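Local coordinates for protein prolyl-tRNA synthetase (Giardia lamblia ATCC 50803, PDB 3IAL) that probably attaches L-proline to tRNA(Pro), using ATP and a prolyl-adenylate intermediate, and so charges the tRNA for protein synthesis, at residues R166-N171 with G272-V277; D215-A220 with G240-G245; P121-A126 with W170-C175; A298-V303 with K360-R365. All coordinates share one frame; numbering follows the deposited sequence.

Contact 1: R166-N171 with G272-V277; sequences REIHWN and GISTRV. With PR8 (5'-O-[(R)-hydroxy{[(2S)-pyrrolidin-2-ylcarbonyl]oxy}phosphoryl]adenosine), chain H.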
# COMPACT_ATOMS: atom_id res chain seq x y z
N ARG B 166 7.44 7.32 -16.85
CA ARG B 166 8.78 7.52 -16.30
C ARG B 166 8.83 7.27 -14.79
O ARG B 166 9.89 6.94 -14.27
CB ARG B 166 9.30 8.91 -16.66
CG ARG B 166 9.68 9.01 -18.14
CD ARG B 166 10.00 10.43 -18.56
NE ARG B 166 11.31 10.88 -18.11
CZ ARG B 166 11.62 12.14 -17.77
NH1 ARG B 166 10.71 13.11 -17.78
NH2 ARG B 166 12.85 12.42 -17.39
N GLU B 167 7.69 7.43 -14.11
CA GLU B 167 7.52 6.87 -12.76
C GLU B 167 6.47 5.77 -12.81
O GLU B 167 5.33 6.02 -13.17
CB GLU B 167 7.14 7.93 -11.73
CG GLU B 167 6.78 7.34 -10.37
CD GLU B 167 6.84 8.34 -9.23
OE1 GLU B 167 6.92 9.55 -9.49
OE2 GLU B 167 6.81 7.90 -8.05
N ILE B 168 6.87 4.57 -12.43
CA ILE B 168 6.07 3.38 -12.65
C ILE B 168 5.70 2.73 -11.32
O ILE B 168 6.58 2.29 -10.58
CB ILE B 168 6.85 2.36 -13.49
CG1 ILE B 168 7.48 3.02 -14.72
CG2 ILE B 168 5.94 1.18 -13.90
CD1 ILE B 168 8.74 2.30 -15.21
N HIS B 169 4.40 2.65 -11.03
CA HIS B 169 3.92 1.95 -9.85
C HIS B 169 3.98 0.46 -10.16
O HIS B 169 3.56 0.02 -11.24
CB HIS B 169 2.50 2.40 -9.51
CG HIS B 169 2.04 1.97 -8.16
ND1 HIS B 169 1.15 0.93 -7.97
CD2 HIS B 169 2.35 2.43 -6.92
CE1 HIS B 169 0.93 0.77 -6.68
NE2 HIS B 169 1.64 1.67 -6.02
N TRP B 170 4.55 -0.32 -9.24
CA TRP B 170 4.72 -1.75 -9.50
C TRP B 170 4.89 -2.57 -8.23
O TRP B 170 4.97 -2.02 -7.14
CB TRP B 170 5.90 -1.97 -10.47
CG TRP B 170 7.30 -2.13 -9.90
CD1 TRP B 170 7.75 -1.78 -8.66
CD2 TRP B 170 8.44 -2.63 -10.61
NE1 TRP B 170 9.09 -2.06 -8.55
CE2 TRP B 170 9.54 -2.58 -9.73
CE3 TRP B 170 8.63 -3.12 -11.91
CZ2 TRP B 170 10.80 -3.02 -10.10
CZ3 TRP B 170 9.89 -3.56 -12.27
CH2 TRP B 170 10.96 -3.51 -11.37
N ASN B 171 4.94 -3.88 -8.40
CA ASN B 171 5.40 -4.78 -7.36
C ASN B 171 6.54 -5.63 -7.90
O ASN B 171 6.46 -6.15 -9.02
CB ASN B 171 4.25 -5.65 -6.84
CG ASN B 171 4.70 -6.68 -5.79
OD1 ASN B 171 5.32 -7.68 -6.14
ND2 ASN B 171 4.35 -6.45 -4.53
N GLY B 272 8.16 -9.29 -11.61
CA GLY B 272 7.66 -7.92 -11.64
C GLY B 272 6.36 -7.78 -12.40
O GLY B 272 6.22 -8.32 -13.50
N ILE B 273 5.42 -7.06 -11.80
CA ILE B 273 4.21 -6.59 -12.48
C ILE B 273 4.00 -5.11 -12.15
O ILE B 273 4.29 -4.65 -11.04
CB ILE B 273 2.94 -7.40 -12.11
CG1 ILE B 273 2.68 -7.39 -10.60
CG2 ILE B 273 3.06 -8.82 -12.63
CD1 ILE B 273 1.22 -7.72 -10.22
N SER B 274 3.50 -4.36 -13.12
CA SER B 274 3.33 -2.94 -12.99
C SER B 274 1.89 -2.53 -13.33
O SER B 274 1.00 -3.39 -13.41
CB SER B 274 4.30 -2.24 -13.93
OG SER B 274 3.83 -2.30 -15.27
N THR B 275 1.69 -1.23 -13.54
CA THR B 275 0.43 -0.64 -13.99
C THR B 275 -0.06 -1.17 -15.35
O THR B 275 -1.23 -0.98 -15.71
CB THR B 275 0.58 0.87 -14.14
OG1 THR B 275 1.66 1.16 -15.04
CG2 THR B 275 0.85 1.53 -12.78
N ARG B 276 0.83 -1.81 -16.10
CA ARG B 276 0.46 -2.47 -17.36
C ARG B 276 -0.61 -3.55 -17.20
O ARG B 276 -1.36 -3.81 -18.14
CB ARG B 276 1.70 -3.10 -18.01
CG ARG B 276 2.65 -2.08 -18.55
CD ARG B 276 3.83 -2.74 -19.19
NE ARG B 276 4.56 -1.81 -20.03
CZ ARG B 276 5.58 -2.14 -20.82
NH1 ARG B 276 6.02 -3.40 -20.88
NH2 ARG B 276 6.16 -1.19 -21.55
N VAL B 277 -0.68 -4.19 -16.04
CA VAL B 277 -1.73 -5.18 -15.76
C VAL B 277 -3.10 -4.49 -15.83
O VAL B 277 -4.02 -5.00 -16.49
CB VAL B 277 -1.55 -5.84 -14.38
CG1 VAL B 277 -2.64 -6.89 -14.13
CG2 VAL B 277 -0.17 -6.48 -14.25
C PR8 H . 12.12 -6.63 -13.83
N PR8 H . 13.24 -6.45 -11.70
O PR8 H . 12.26 -5.41 -13.86
P PR8 H . 10.90 -6.52 -16.00
N1 PR8 H . 5.86 1.59 -17.77
C2 PR8 H . 5.02 0.76 -17.18
N3 PR8 H . 5.36 -0.50 -16.87
C4 PR8 H . 6.58 -0.96 -17.13
C5 PR8 H . 7.49 -0.12 -17.75
C6 PR8 H . 7.11 1.19 -18.07
N6 PR8 H . 7.98 2.01 -18.65
N7 PR8 H . 8.62 -0.80 -17.91
C8 PR8 H . 8.43 -2.02 -17.41
N9 PR8 H . 7.18 -2.14 -16.94
CA PR8 H . 12.61 -7.42 -12.62
CB PR8 H . 11.42 -8.01 -11.90
CD PR8 H . 12.67 -6.69 -10.37
CG PR8 H . 11.22 -7.10 -10.68
C1' PR8 H . 6.62 -3.37 -16.31
O10 PR8 H . 11.58 -7.40 -14.82
O1P PR8 H . 11.89 -5.84 -16.87
C2' PR8 H . 6.44 -4.53 -17.33
O2' PR8 H . 5.21 -5.22 -17.08
O2P PR8 H . 10.03 -7.57 -16.84
C3' PR8 H . 7.57 -5.47 -16.97
O3' PR8 H . 7.26 -6.80 -17.38
C4' PR8 H . 7.46 -5.34 -15.46
O4' PR8 H . 7.53 -3.90 -15.29
C5' PR8 H . 8.62 -6.06 -14.81
O5' PR8 H . 9.85 -5.54 -15.28

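Contact 2: D215-A220 with G240-G245; sequences DRFPGA and GIHNLG. With PR8 (5'-O-[(R)-hydroxy{[(2S)-pyrrolidin-2-ylcarbonyl]oxy}phosphoryl]adenosine), chain H.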
# COMPACT_ATOMS: atom_id res chain seq x y z
N ASP B 215 17.56 -10.79 -25.69
CA ASP B 215 16.79 -9.70 -25.08
C ASP B 215 16.32 -10.05 -23.65
O ASP B 215 15.25 -9.62 -23.21
CB ASP B 215 15.59 -9.34 -25.97
CG ASP B 215 15.03 -7.95 -25.69
OD1 ASP B 215 15.78 -7.05 -25.26
OD2 ASP B 215 13.81 -7.76 -25.89
N ARG B 216 17.12 -10.85 -22.95
CA ARG B 216 16.91 -11.16 -21.53
C ARG B 216 16.97 -9.91 -20.66
O ARG B 216 17.62 -8.92 -21.02
CB ARG B 216 18.04 -12.07 -21.03
CG ARG B 216 17.94 -13.51 -21.43
CD ARG B 216 19.21 -14.23 -21.02
NE ARG B 216 20.34 -13.87 -21.88
CZ ARG B 216 21.62 -14.02 -21.58
NH1 ARG B 216 22.00 -14.50 -20.40
NH2 ARG B 216 22.54 -13.66 -22.46
N PHE B 217 16.33 -9.98 -19.50
CA PHE B 217 16.51 -8.98 -18.45
C PHE B 217 18.02 -8.83 -18.18
O PHE B 217 18.73 -9.83 -18.08
CB PHE B 217 15.77 -9.39 -17.17
CG PHE B 217 15.87 -8.38 -16.05
CD1 PHE B 217 15.11 -7.22 -16.07
CD2 PHE B 217 16.71 -8.60 -14.97
CE1 PHE B 217 15.19 -6.30 -15.05
CE2 PHE B 217 16.79 -7.67 -13.93
CZ PHE B 217 16.04 -6.52 -13.97
N PRO B 218 18.51 -7.57 -18.10
CA PRO B 218 19.95 -7.35 -17.94
C PRO B 218 20.48 -7.97 -16.65
O PRO B 218 20.13 -7.51 -15.55
CB PRO B 218 20.06 -5.83 -17.91
CG PRO B 218 18.86 -5.34 -18.66
CD PRO B 218 17.78 -6.30 -18.30
N GLY B 219 21.32 -8.99 -16.79
CA GLY B 219 21.84 -9.73 -15.65
C GLY B 219 21.24 -11.12 -15.48
O GLY B 219 21.86 -11.99 -14.87
N ALA B 220 20.04 -11.33 -16.03
CA ALA B 220 19.36 -12.62 -15.92
C ALA B 220 20.09 -13.73 -16.68
O ALA B 220 20.74 -13.47 -17.68
CB ALA B 220 17.93 -12.51 -16.42
N GLY B 240 7.18 -9.93 -15.97
CA GLY B 240 8.56 -10.34 -16.18
C GLY B 240 9.00 -11.20 -15.02
O GLY B 240 8.98 -10.76 -13.87
N ILE B 241 9.39 -12.44 -15.33
CA ILE B 241 9.73 -13.43 -14.32
C ILE B 241 11.10 -14.03 -14.67
O ILE B 241 11.25 -14.66 -15.72
CB ILE B 241 8.61 -14.51 -14.25
CG1 ILE B 241 7.37 -13.93 -13.57
CG2 ILE B 241 9.07 -15.76 -13.51
CD1 ILE B 241 6.12 -14.80 -13.65
N HIS B 242 12.08 -13.83 -13.80
CA HIS B 242 13.49 -14.07 -14.16
C HIS B 242 14.25 -15.00 -13.22
O HIS B 242 14.11 -14.93 -12.01
CB HIS B 242 14.21 -12.73 -14.23
CG HIS B 242 13.45 -11.68 -14.96
ND1 HIS B 242 13.44 -11.59 -16.34
CD2 HIS B 242 12.62 -10.70 -14.52
CE1 HIS B 242 12.66 -10.60 -16.71
NE2 HIS B 242 12.15 -10.04 -15.63
N ASN B 243 15.07 -15.85 -13.82
CA ASN B 243 16.04 -16.67 -13.10
C ASN B 243 17.39 -15.99 -13.29
O ASN B 243 17.93 -15.97 -14.39
CB ASN B 243 16.05 -18.10 -13.64
CG ASN B 243 16.84 -19.07 -12.74
OD1 ASN B 243 17.80 -18.68 -12.08
ND2 ASN B 243 16.42 -20.33 -12.72
N LEU B 244 17.91 -15.40 -12.22
CA LEU B 244 19.14 -14.62 -12.28
C LEU B 244 20.39 -15.47 -12.06
O LEU B 244 21.52 -14.97 -12.15
CB LEU B 244 19.08 -13.49 -11.25
CG LEU B 244 17.90 -12.53 -11.41
CD1 LEU B 244 17.99 -11.42 -10.38
CD2 LEU B 244 17.85 -11.95 -12.83
N GLY B 245 20.19 -16.76 -11.79
CA GLY B 245 21.29 -17.68 -11.55
C GLY B 245 22.08 -17.30 -10.32
O GLY B 245 21.51 -16.90 -9.29
C PR8 H . 12.12 -6.63 -13.83
N PR8 H . 13.24 -6.45 -11.70
O PR8 H . 12.26 -5.41 -13.86
P PR8 H . 10.90 -6.52 -16.00
N1 PR8 H . 5.86 1.59 -17.77
C2 PR8 H . 5.02 0.76 -17.18
N3 PR8 H . 5.36 -0.50 -16.87
C4 PR8 H . 6.58 -0.96 -17.13
C5 PR8 H . 7.49 -0.12 -17.75
C6 PR8 H . 7.11 1.19 -18.07
N6 PR8 H . 7.98 2.01 -18.65
N7 PR8 H . 8.62 -0.80 -17.91
C8 PR8 H . 8.43 -2.02 -17.41
N9 PR8 H . 7.18 -2.14 -16.94
CA PR8 H . 12.61 -7.42 -12.62
CB PR8 H . 11.42 -8.01 -11.90
CD PR8 H . 12.67 -6.69 -10.37
CG PR8 H . 11.22 -7.10 -10.68
C1' PR8 H . 6.62 -3.37 -16.31
O10 PR8 H . 11.58 -7.40 -14.82
O1P PR8 H . 11.89 -5.84 -16.87
C2' PR8 H . 6.44 -4.53 -17.33
O2' PR8 H . 5.21 -5.22 -17.08
O2P PR8 H . 10.03 -7.57 -16.84
C3' PR8 H . 7.57 -5.47 -16.97
O3' PR8 H . 7.26 -6.80 -17.38
C4' PR8 H . 7.46 -5.34 -15.46
O4' PR8 H . 7.53 -3.90 -15.29
C5' PR8 H . 8.62 -6.06 -14.81
O5' PR8 H . 9.85 -5.54 -15.28

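Contact 3: P121-A126 with W170-C175; sequences PTSETA and WNEAHC. With PR8 (5'-O-[(R)-hydroxy{[(2S)-pyrrolidin-2-ylcarbonyl]oxy}phosphoryl]adenosine), chain H.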
# COMPACT_ATOMS: atom_id res chain seq x y z
N PRO B 121 15.63 2.28 -10.62
CA PRO B 121 14.93 1.84 -11.84
C PRO B 121 14.36 0.43 -11.70
O PRO B 121 13.49 0.02 -12.45
CB PRO B 121 16.04 1.85 -12.89
CG PRO B 121 17.28 1.55 -12.12
CD PRO B 121 17.09 2.26 -10.79
N THR B 122 14.92 -0.29 -10.73
CA THR B 122 14.53 -1.64 -10.37
C THR B 122 15.51 -1.90 -9.23
O THR B 122 16.55 -1.23 -9.14
CB THR B 122 14.70 -2.66 -11.54
OG1 THR B 122 14.37 -3.97 -11.08
CG2 THR B 122 16.13 -2.63 -12.08
N SER B 123 15.19 -2.81 -8.32
CA SER B 123 15.88 -2.81 -7.04
C SER B 123 16.92 -3.91 -6.77
O SER B 123 17.42 -4.01 -5.66
CB SER B 123 14.85 -2.75 -5.90
OG SER B 123 13.92 -1.71 -6.14
N GLU B 124 17.27 -4.70 -7.78
CA GLU B 124 18.24 -5.79 -7.60
C GLU B 124 19.49 -5.36 -6.82
O GLU B 124 19.84 -6.00 -5.84
CB GLU B 124 18.68 -6.40 -8.94
CG GLU B 124 17.66 -7.36 -9.55
CD GLU B 124 16.51 -6.65 -10.25
OE1 GLU B 124 16.54 -5.41 -10.40
OE2 GLU B 124 15.56 -7.35 -10.65
N THR B 125 20.14 -4.28 -7.25
CA THR B 125 21.45 -3.92 -6.70
C THR B 125 21.36 -3.56 -5.22
O THR B 125 22.24 -3.91 -4.43
CB THR B 125 22.12 -2.78 -7.50
OG1 THR B 125 21.27 -1.63 -7.52
CG2 THR B 125 22.41 -3.21 -8.93
N ALA B 126 20.26 -2.91 -4.84
CA ALA B 126 20.01 -2.52 -3.45
C ALA B 126 19.61 -3.72 -2.60
O ALA B 126 20.14 -3.91 -1.52
CB ALA B 126 18.92 -1.44 -3.40
N TRP B 170 4.55 -0.32 -9.24
CA TRP B 170 4.72 -1.75 -9.50
C TRP B 170 4.89 -2.57 -8.23
O TRP B 170 4.97 -2.02 -7.14
CB TRP B 170 5.90 -1.97 -10.47
CG TRP B 170 7.30 -2.13 -9.90
CD1 TRP B 170 7.75 -1.78 -8.66
CD2 TRP B 170 8.44 -2.63 -10.61
NE1 TRP B 170 9.09 -2.06 -8.55
CE2 TRP B 170 9.54 -2.58 -9.73
CE3 TRP B 170 8.63 -3.12 -11.91
CZ2 TRP B 170 10.80 -3.02 -10.10
CZ3 TRP B 170 9.89 -3.56 -12.27
CH2 TRP B 170 10.96 -3.51 -11.37
N ASN B 171 4.94 -3.88 -8.40
CA ASN B 171 5.40 -4.78 -7.36
C ASN B 171 6.54 -5.63 -7.90
O ASN B 171 6.46 -6.15 -9.02
CB ASN B 171 4.25 -5.65 -6.84
CG ASN B 171 4.70 -6.68 -5.79
OD1 ASN B 171 5.32 -7.68 -6.14
ND2 ASN B 171 4.35 -6.45 -4.53
N GLU B 172 7.60 -5.74 -7.10
CA GLU B 172 8.75 -6.59 -7.41
C GLU B 172 9.02 -7.57 -6.28
O GLU B 172 9.13 -7.17 -5.12
CB GLU B 172 10.01 -5.74 -7.70
CG GLU B 172 10.48 -4.84 -6.56
CD GLU B 172 11.64 -3.94 -6.98
OE1 GLU B 172 11.60 -2.71 -6.70
OE2 GLU B 172 12.61 -4.45 -7.58
N ALA B 173 9.08 -8.85 -6.63
CA ALA B 173 9.43 -9.93 -5.72
C ALA B 173 10.85 -10.38 -6.03
O ALA B 173 11.23 -10.44 -7.20
CB ALA B 173 8.47 -11.09 -5.92
N HIS B 174 11.62 -10.70 -4.98
CA HIS B 174 13.01 -11.16 -5.10
C HIS B 174 13.22 -12.29 -4.08
O HIS B 174 12.95 -12.11 -2.88
CB HIS B 174 14.01 -10.04 -4.79
CG HIS B 174 13.93 -8.87 -5.73
ND1 HIS B 174 14.81 -8.70 -6.78
CD2 HIS B 174 13.09 -7.81 -5.76
CE1 HIS B 174 14.50 -7.59 -7.42
NE2 HIS B 174 13.46 -7.03 -6.83
N CYS B 175 13.69 -13.45 -4.56
CA CYS B 175 13.90 -14.59 -3.69
C CYS B 175 15.29 -15.16 -3.85
O CYS B 175 15.84 -15.19 -4.95
CB CYS B 175 12.88 -15.69 -3.96
SG CYS B 175 11.17 -15.19 -3.77
C PR8 H . 12.12 -6.63 -13.83
N PR8 H . 13.24 -6.45 -11.70
O PR8 H . 12.26 -5.41 -13.86
P PR8 H . 10.90 -6.52 -16.00
N1 PR8 H . 5.86 1.59 -17.77
C2 PR8 H . 5.02 0.76 -17.18
N3 PR8 H . 5.36 -0.50 -16.87
C4 PR8 H . 6.58 -0.96 -17.13
C5 PR8 H . 7.49 -0.12 -17.75
C6 PR8 H . 7.11 1.19 -18.07
N6 PR8 H . 7.98 2.01 -18.65
N7 PR8 H . 8.62 -0.80 -17.91
C8 PR8 H . 8.43 -2.02 -17.41
N9 PR8 H . 7.18 -2.14 -16.94
CA PR8 H . 12.61 -7.42 -12.62
CB PR8 H . 11.42 -8.01 -11.90
CD PR8 H . 12.67 -6.69 -10.37
CG PR8 H . 11.22 -7.10 -10.68
C1' PR8 H . 6.62 -3.37 -16.31
O10 PR8 H . 11.58 -7.40 -14.82
O1P PR8 H . 11.89 -5.84 -16.87
C2' PR8 H . 6.44 -4.53 -17.33
O2' PR8 H . 5.21 -5.22 -17.08
O2P PR8 H . 10.03 -7.57 -16.84
C3' PR8 H . 7.57 -5.47 -16.97
O3' PR8 H . 7.26 -6.80 -17.38
C4' PR8 H . 7.46 -5.34 -15.46
O4' PR8 H . 7.53 -3.90 -15.29
C5' PR8 H . 8.62 -6.06 -14.81
O5' PR8 H . 9.85 -5.54 -15.28

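Contact 4: A298-V303 with K360-R365; sequences APIHVV and KGVPLR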
# COMPACT_ATOMS: atom_id res chain seq x y z
N ALA B 298 -13.46 -2.88 -9.66
CA ALA B 298 -14.58 -1.94 -9.71
C ALA B 298 -14.68 -1.21 -8.37
O ALA B 298 -14.95 -1.85 -7.35
CB ALA B 298 -15.89 -2.67 -10.01
N PRO B 299 -14.45 0.11 -8.36
CA PRO B 299 -14.65 0.83 -7.09
C PRO B 299 -16.09 0.71 -6.56
O PRO B 299 -16.29 0.72 -5.35
CB PRO B 299 -14.31 2.29 -7.45
CG PRO B 299 -13.36 2.17 -8.58
CD PRO B 299 -13.90 1.01 -9.39
N ILE B 300 -17.06 0.57 -7.47
CA ILE B 300 -18.44 0.28 -7.13
C ILE B 300 -18.89 -0.94 -7.93
O ILE B 300 -18.96 -0.89 -9.15
CB ILE B 300 -19.35 1.48 -7.49
CG1 ILE B 300 -19.11 2.64 -6.52
CG2 ILE B 300 -20.83 1.09 -7.47
CD1 ILE B 300 -19.56 3.98 -7.08
N HIS B 301 -19.15 -2.06 -7.25
CA HIS B 301 -19.66 -3.25 -7.93
C HIS B 301 -21.06 -3.02 -8.50
O HIS B 301 -21.39 -3.52 -9.56
CB HIS B 301 -19.77 -4.43 -6.96
CG HIS B 301 -18.46 -5.01 -6.53
ND1 HIS B 301 -18.10 -5.11 -5.20
CD2 HIS B 301 -17.44 -5.55 -7.23
CE1 HIS B 301 -16.91 -5.67 -5.11
NE2 HIS B 301 -16.49 -5.95 -6.33
N VAL B 302 -21.87 -2.27 -7.75
CA VAL B 302 -23.30 -2.14 -8.03
C VAL B 302 -23.78 -0.72 -7.76
O VAL B 302 -23.54 -0.17 -6.70
CB VAL B 302 -24.13 -3.08 -7.14
CG1 VAL B 302 -25.62 -2.87 -7.38
CG2 VAL B 302 -23.74 -4.54 -7.37
N VAL B 303 -24.46 -0.13 -8.74
CA VAL B 303 -25.11 1.16 -8.50
C VAL B 303 -26.62 0.94 -8.47
O VAL B 303 -27.19 0.38 -9.41
CB VAL B 303 -24.71 2.22 -9.54
CG1 VAL B 303 -25.01 1.75 -10.98
CG2 VAL B 303 -25.41 3.55 -9.23
N LYS B 360 -17.98 4.60 -16.61
CA LYS B 360 -17.12 4.22 -15.49
C LYS B 360 -17.05 2.71 -15.27
O LYS B 360 -16.38 2.24 -14.36
CB LYS B 360 -17.61 4.89 -14.21
CG LYS B 360 -17.71 6.41 -14.28
CD LYS B 360 -16.36 7.09 -14.14
CE LYS B 360 -16.01 7.42 -12.69
NZ LYS B 360 -14.81 8.31 -12.62
N GLY B 361 -17.78 1.95 -16.09
CA GLY B 361 -17.71 0.50 -16.11
C GLY B 361 -18.24 -0.23 -14.90
O GLY B 361 -17.79 -1.34 -14.60
N VAL B 362 -19.21 0.36 -14.20
CA VAL B 362 -19.82 -0.30 -13.04
C VAL B 362 -20.47 -1.61 -13.48
O VAL B 362 -21.31 -1.60 -14.36
CB VAL B 362 -20.86 0.60 -12.34
CG1 VAL B 362 -21.52 -0.13 -11.14
CG2 VAL B 362 -20.22 1.90 -11.89
N PRO B 363 -20.06 -2.76 -12.90
CA PRO B 363 -20.54 -4.07 -13.35
C PRO B 363 -22.06 -4.21 -13.43
O PRO B 363 -22.58 -4.68 -14.44
CB PRO B 363 -19.98 -5.02 -12.30
CG PRO B 363 -18.71 -4.35 -11.86
CD PRO B 363 -19.01 -2.89 -11.86
N LEU B 364 -22.76 -3.78 -12.38
CA LEU B 364 -24.21 -3.97 -12.29
C LEU B 364 -24.92 -2.70 -11.85
O LEU B 364 -24.46 -2.00 -10.95
CB LEU B 364 -24.53 -5.09 -11.29
CG LEU B 364 -24.13 -6.52 -11.65
CD1 LEU B 364 -24.25 -7.44 -10.43
CD2 LEU B 364 -24.97 -7.04 -12.80
N ARG B 365 -26.04 -2.40 -12.49
CA ARG B 365 -26.99 -1.46 -11.90
C ARG B 365 -28.31 -2.16 -11.60
O ARG B 365 -28.76 -3.03 -12.35
CB ARG B 365 -27.23 -0.23 -12.77
CG ARG B 365 -28.06 -0.46 -14.00
CD ARG B 365 -28.54 0.84 -14.61
NE ARG B 365 -29.21 0.57 -15.88
CZ ARG B 365 -28.59 0.32 -17.03
NH1 ARG B 365 -27.26 0.33 -17.09
NH2 ARG B 365 -29.30 0.08 -18.12

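Contact 1: R166-N171 with G272-V277
Asn171 and Ile273 form a hydrogen-bonded antiparallel pair, and here strands 167-171 and 272-274 are firmly joined. Asn171 N donates to Ile273 O at 2.8 Å, nearly straight at 168°, and Ile273 N returns a bond to Asn171 O at 3.1 Å. Next comes the non-hydrogen-bonded pair of Trp170 and Ser274, whose CA atoms approach to 3.9 Å and whose CB atoms lie side by side on the face that carries the prolyl-adenylate. Gly272 suits its place because C5' of the adenylate passes where a CB would stand.

The grip slackens where the second strand turns toward helix 276-285. Thr275 N reaches His169 O through a weak bond bent to 129°, and beside it the methyl Thr275 CG2 rests on His169 CB. The imidazole leads away to Glu58 of helix 52-71. Even this end is buried rather than open to solvent.

Ser274 OG sits between the backbone N and the carbonyl carbon (chi1 77°), where it accepts from Arg276 N and donates to adenine N3 of PR8 at 2.9 Å. Adenine is sandwiched between Ile168, whose CG2 lies 3.4 Å from PR8 C2, and one face of the Arg276 guanidinium, consistent with the motif 3 arginine of class II synthetases. The apolar isoleucine, the guanidinium lying over the base and the hydroxyl donor at N3 are consistent with a firm hold on the adenine.

Contact 2: D215-A220 with G240-G245
Phe217 and His242 carry the aromatic part of this contact, in which a loop before strand 222-229 folds over residues 240-245. Phe217 CB sits over a face of the imidazole, a CH-pi contact of 3.6 Å from that carbon to the His242 ring centroid. The two rings themselves meet obliquely, with planes 32° apart. Phe217 has CG anti to its backbone N (chi1 -178°), which carries the ring past the histidine toward prolyl-adenylate, and Phe217 CE1 ends 3.3 Å from the carbonyl oxygen O of PR8.

Aliphatic contacts lie farther along the strand. Leu244 reaches out with a single methyl: its CD2 is 3.6 Å from Ala220 CB and 4.1 Å from Phe217 CD2. The small Ala220 lets the backbone come close to that methyl. A type II turn from Phe217 to Ala220 brings these two residues to the strand, and Gly219 takes its positive phi of 107°, which a side chain would resist.

Polar bonds run from the contact to its surroundings. His242 NE2 donates to PR8 O10 at 2.8 Å, and more weakly to O2P, while His242 ND1 is bonded to Ser223 OG. Gly240 CA lies 3.2 Å from O2P of PR8, so the phosphate passes where any side chain would collide.

With one nitrogen tied to Ser223 and the ring backed by Phe217, the histidine is held in a fixed rotation. Its other nitrogen is thereby aimed at the mixed anhydride joining proline to phosphate, the bond broken when the amino acid is transferred to tRNA.

Contact 3: P121-A126 with W170-C175
The backbones of 121-126 and 170-175 run in nearly the same direction, 18° apart, with Glu124 and His174 7.9 Å apart at their CA atoms, so the space between them is bridged by side chains. In this class II synthetase core the Thr-Ser-Glu sequence leading into helix 124-134 fits the TXE loop of prolyl-tRNA synthetases, set over strand 167-177 to enclose the proline moiety of the adenylate.

Glu172 is the hub. Its chain is extended beyond CG, and the carboxylate meets Ser123 with both oxygens: Ser123 OG donates to Glu172 OE1 at 2.6 Å, and Ser123 N to OE2 at 3.1 Å through the syn lone pair. OE2 also accepts a nearly straight bond from His174 NE2, which comes on the anti side but well out of the carboxylate plane, while OE2 itself lies close to the plane of the imidazole. Gln147 adds a donor to OE1, so the buried carboxylate is well supplied. His174 is anchored at its other nitrogen by the hydroxyl of Tyr128, and this fixes the ring against the pyrrolidine.

Glu172 CB and His174 CE1 line the proline ring, the former 3.5 Å from PR8 CG. Glu124, bent at chi2 (78°), curls back so that its carboxylate plane stands 73° from the His174 ring, with OE2 at the ring edge.

A short polar chain completes the pocket. Thr122 OG1, near the plane of the Trp170 indole at its edge, donates to Glu124 OE1 and accepts from the pyrrolidine nitrogen of PR8 at 2.8 Å, while Glu124 OE2 lies 2.7 Å from that nitrogen.

Contact 4: A298-V303 with K360-R365
Val303 and Arg365 stand side by side and point the same way, Val303 CG1 resting 3.5 Å from Arg365 CB. Beyond that carbon the arginine runs extended, away from the valine, to a salt bridge with Glu367, so its aliphatic base packs while its charge is met farther along the strand. On the other face of the sheet Val302 and Leu364 cross obliquely, with Val302 CG2 4.0 Å from Leu364 CB; branched and apolar, both suit a surface that helix 416-438 covers on the leucine side.

Ahead of the strands, Val362 has CG1 anti to its backbone N (chi1 178°), which brings this methyl against Ile300 O and close to Ile300 CG2 and Val303 CG1. Pro363 turns its ring toward Ala298, whose CB lies 3.6 Å from Pro363 CD; the small alanine lets the pyrrolidine ring come close.

The backbones are joined in parallel. Leu364 N donates to His301 O at 3.1 Å, and Val303 N to Leu364 O at 2.9 Å. Gly361 ends helix 350-359 in a Schellman motif, its positive phi suited to glycine.

Two neighbouring interior parallel strands, 302-307 and 364-369, thus begin together in the mixed five-stranded sheet of the anticodon-binding domain, as in other class IIa synthetases.

Overall arrangement
From the N terminus, the chain first closes a loop at contact 3, where the start of helix 124-134 meets strand 167-177. Contact 1 opens on that same strand, sharing Trp170 and Asn171, and closes about a hundred residues later on strand 263-274. Contact 2 is nested inside this longer loop, tying the segment before strand 222-229 to strand 235-245, another neighbour of 263-274; Gly240 O and Gly272 N join contacts 2 and 1. Together the three surround one prolyl-adenylate in the catalytic core. Contact 4 follows in series, its nearest atoms about 12 Å from contact 1; it closes a loop of 56 residues by pairing strands 302-307 and 364-369 of the anticodon-binding domain.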